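Diaminopimelate decarboxylase (Phaeodactylum tricornutum, PDB 7JPJ) probably decarboxylates meso-diaminopimelate to lysine in a pyridoxal 5'-phosphate-dependent reaction, working as an obligate dimer. Local coordinates at residues A[54-60]-A[76-81]. Residues are numbered along the deposited sequence.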
loop_
_atom_site.group_PDB
_atom_site.type_symbol
_atom_site.label_atom_id
_atom_site.label_comp_id
_atom_site.label_asym_id
_atom_site.label_seq_id
_atom_site.Cartn_x
_atom_site.Cartn_y
_atom_site.Cartn_z
ATOM N N THR A 54 1.677 -32.389 -0.101
ATOM C CA THR A 54 0.959 -31.526 -1.028
ATOM C C THR A 54 1.493 -30.111 -0.876
ATOM O O THR A 54 1.576 -29.597 0.243
ATOM C CB THR A 54 -0.551 -31.538 -0.770
ATOM O OG1 THR A 54 -1.029 -32.886 -0.780
ATOM C CG2 THR A 54 -1.279 -30.739 -1.845
ATOM N N VAL A 55 1.852 -29.486 -1.991
ATOM C CA VAL A 55 2.340 -28.113 -2.000
ATOM C C VAL A 55 1.218 -27.210 -2.490
ATOM O O VAL A 55 0.684 -27.408 -3.589
ATOM C CB VAL A 55 3.589 -27.966 -2.881
ATOM C CG1 VAL A 55 4.019 -26.508 -2.948
ATOM C CG2 VAL A 55 4.711 -28.841 -2.355
ATOM N N ARG A 56 0.858 -26.218 -1.680
ATOM C CA ARG A 56 -0.147 -25.226 -2.037
ATOM C C ARG A 56 0.529 -23.879 -2.253
ATOM O O ARG A 56 1.311 -23.432 -1.410
ATOM C CB ARG A 56 -1.215 -25.104 -0.948
ATOM C CG ARG A 56 -1.792 -26.425 -0.483
ATOM C CD ARG A 56 -3.170 -26.236 0.133
ATOM N NE ARG A 56 -4.218 -26.754 -0.738
ATOM C CZ ARG A 56 -4.911 -27.860 -0.495
ATOM N NH1 ARG A 56 -4.673 -28.564 0.597
ATOM N NH2 ARG A 56 -5.847 -28.263 -1.343
ATOM N N TYR A 57 0.226 -23.238 -3.377
ATOM C CA TYR A 57 0.735 -21.898 -3.641
ATOM C C TYR A 57 -0.177 -20.872 -2.979
ATOM O O TYR A 57 -1.384 -20.848 -3.240
ATOM C CB TYR A 57 0.831 -21.642 -5.144
ATOM C CG TYR A 57 1.153 -20.206 -5.507
ATOM C CD1 TYR A 57 2.140 -19.497 -4.829
ATOM C CD2 TYR A 57 0.480 -19.562 -6.535
ATOM C CE1 TYR A 57 2.437 -18.187 -5.159
ATOM C CE2 TYR A 57 0.775 -18.255 -6.875
ATOM C CZ TYR A 57 1.752 -17.572 -6.184
ATOM O OH TYR A 57 2.043 -16.270 -6.519
ATOM N N ALA A 58 0.398 -20.033 -2.122
ATOM C CA ALA A 58 -0.326 -18.929 -1.496
ATOM C C ALA A 58 -0.433 -17.803 -2.518
ATOM O O ALA A 58 0.402 -16.899 -2.568
ATOM C CB ALA A 58 0.383 -18.470 -0.227
ATOM N N MET A 59 -1.486 -17.853 -3.340
ATOM C CA MET A 59 -1.581 -16.969 -4.498
ATOM C C MET A 59 -1.648 -15.496 -4.124
ATOM O O MET A 59 -1.482 -14.647 -5.009
ATOM C CB MET A 59 -2.806 -17.318 -5.343
ATOM C CG MET A 59 -4.120 -17.252 -4.586
ATOM S SD MET A 59 -5.526 -17.721 -5.610
ATOM C CE MET A 59 -5.487 -16.425 -6.844
ATOM N N LYS A 60 -1.892 -15.171 -2.850
ATOM C CA LYS A 60 -1.903 -13.776 -2.421
ATOM C C LYS A 60 -0.571 -13.084 -2.677
ATOM O O LYS A 60 -0.520 -11.850 -2.698
ATOM C CB LYS A 60 -2.257 -13.684 -0.936
ATOM C CG LYS A 60 -1.128 -14.097 -0.003
ATOM C CD LYS A 60 -1.642 -14.406 1.394
ATOM C CE LYS A 60 -0.519 -14.866 2.308
ATOM N NZ LYS A 60 -1.036 -15.421 3.588
ATOM N N ILE A 76 1.087 -28.395 -8.340
ATOM C CA ILE A 76 1.062 -27.595 -7.121
ATOM C C ILE A 76 -0.336 -27.018 -6.964
ATOM O O ILE A 76 -0.896 -26.458 -7.914
ATOM C CB ILE A 76 2.122 -26.483 -7.162
ATOM C CG1 ILE A 76 3.523 -27.078 -7.029
ATOM C CG2 ILE A 76 1.869 -25.462 -6.065
ATOM C CD1 ILE A 76 4.616 -26.040 -6.965
ATOM N N HIS A 77 -0.907 -27.159 -5.772
ATOM C CA HIS A 77 -2.272 -26.723 -5.522
ATOM C C HIS A 77 -2.279 -25.247 -5.117
ATOM O O HIS A 77 -1.258 -24.556 -5.180
ATOM C CB HIS A 77 -2.920 -27.626 -4.474
ATOM C CG HIS A 77 -3.129 -29.036 -4.940
ATOM N ND1 HIS A 77 -4.199 -29.804 -4.535
ATOM C CD2 HIS A 77 -2.403 -29.814 -5.777
ATOM C CE1 HIS A 77 -4.122 -30.995 -5.101
ATOM N NE2 HIS A 77 -3.041 -31.027 -5.859
ATOM N N VAL A 78 -3.437 -24.742 -4.696
ATOM C CA VAL A 78 -3.626 -23.322 -4.419
ATOM C C VAL A 78 -4.199 -23.158 -3.017
ATOM O O VAL A 78 -5.131 -23.874 -2.633
ATOM C CB VAL A 78 -4.547 -22.664 -5.466
ATOM C CG1 VAL A 78 -5.234 -21.433 -4.891
ATOM C CG2 VAL A 78 -3.759 -22.299 -6.710
ATOM N N ASP A 79 -3.631 -22.219 -2.252
ATOM C CA ASP A 79 -4.168 -21.786 -0.964
ATOM C C ASP A 79 -4.711 -20.369 -1.129
ATOM O O ASP A 79 -3.942 -19.426 -1.351
ATOM C CB ASP A 79 -3.097 -21.845 0.124
ATOM C CG ASP A 79 -3.370 -20.881 1.275
ATOM O OD1 ASP A 79 -4.510 -20.860 1.802
ATOM O OD2 ASP A 79 -2.434 -20.144 1.658
ATOM N N ALA A 80 -6.028 -20.220 -1.007
ATOM C CA ALA A 80 -6.702 -18.956 -1.269
ATOM C C ALA A 80 -7.002 -18.222 0.032
ATOM O O ALA A 80 -7.331 -18.843 1.047
ATOM C CB ALA A 80 -7.995 -19.185 -2.050
ATOM N N SER A 81 -6.899 -16.892 -0.012
ATOM C CA SER A 81 -7.084 -16.050 1.161
ATOM C C SER A 81 -8.473 -15.433 1.252
ATOM O O SER A 81 -8.780 -14.790 2.262
ATOM C CB SER A 81 -6.041 -14.930 1.173
ATOM O OG SER A 81 -4.749 -15.449 1.401
HETATM O O HOH W 1 -3.540 -16.709 -0.752
#
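Two neighbouring parallel strands meet here, tied by three backbone hydrogen bonds: His77 N to Val55 O (2.7 Å), Tyr57 N to His77 O (2.7 Å) and Asp79 N to Tyr57 O (2.8 Å). On the face carrying Arg56 and His77, Thr54 takes the m rotamer, which lays CG2 over the imidazole of His77, 4.0 Å from the ring centroid, as a CH-pi contact. The Arg56 side chain, also m at chi1, crosses over the second strand, its CB 3.9 Å from CB of Asp79, and NH1 forms a salt bridge with Glu277 of strand 275-278. The other face is largely apolar. Ile76 CG2 sits 3.9 Å from Val55 CG1 and 4.1 Å from Tyr57 CB, while the t rotamer of Tyr57 carries its ring away from the pair, where its OH hydrogen-bonds to Cys62 O. Beyond the inverse gamma turn at Ala58 the segments diverge; Met59, p at chi1, brings SD to 3.8 Å from Val78 CG1, and a water bridges Lys60 N, Asp79 O and Ser81 OG. Lys60, the predicted pyridoxal phosphate lysine, carries no cofactor; its extended chain passes Ser81, CD to OG 3.3 Å, and packs on Cys357 of the second subunit. With helix 65-73 the strands form one beta-alpha-beta unit of the TIM-type barrel: the helix covers Tyr57 and Ile76, while strand 275-278 flanks strand 53-58 and strand 99-101 flanks strand 77-80.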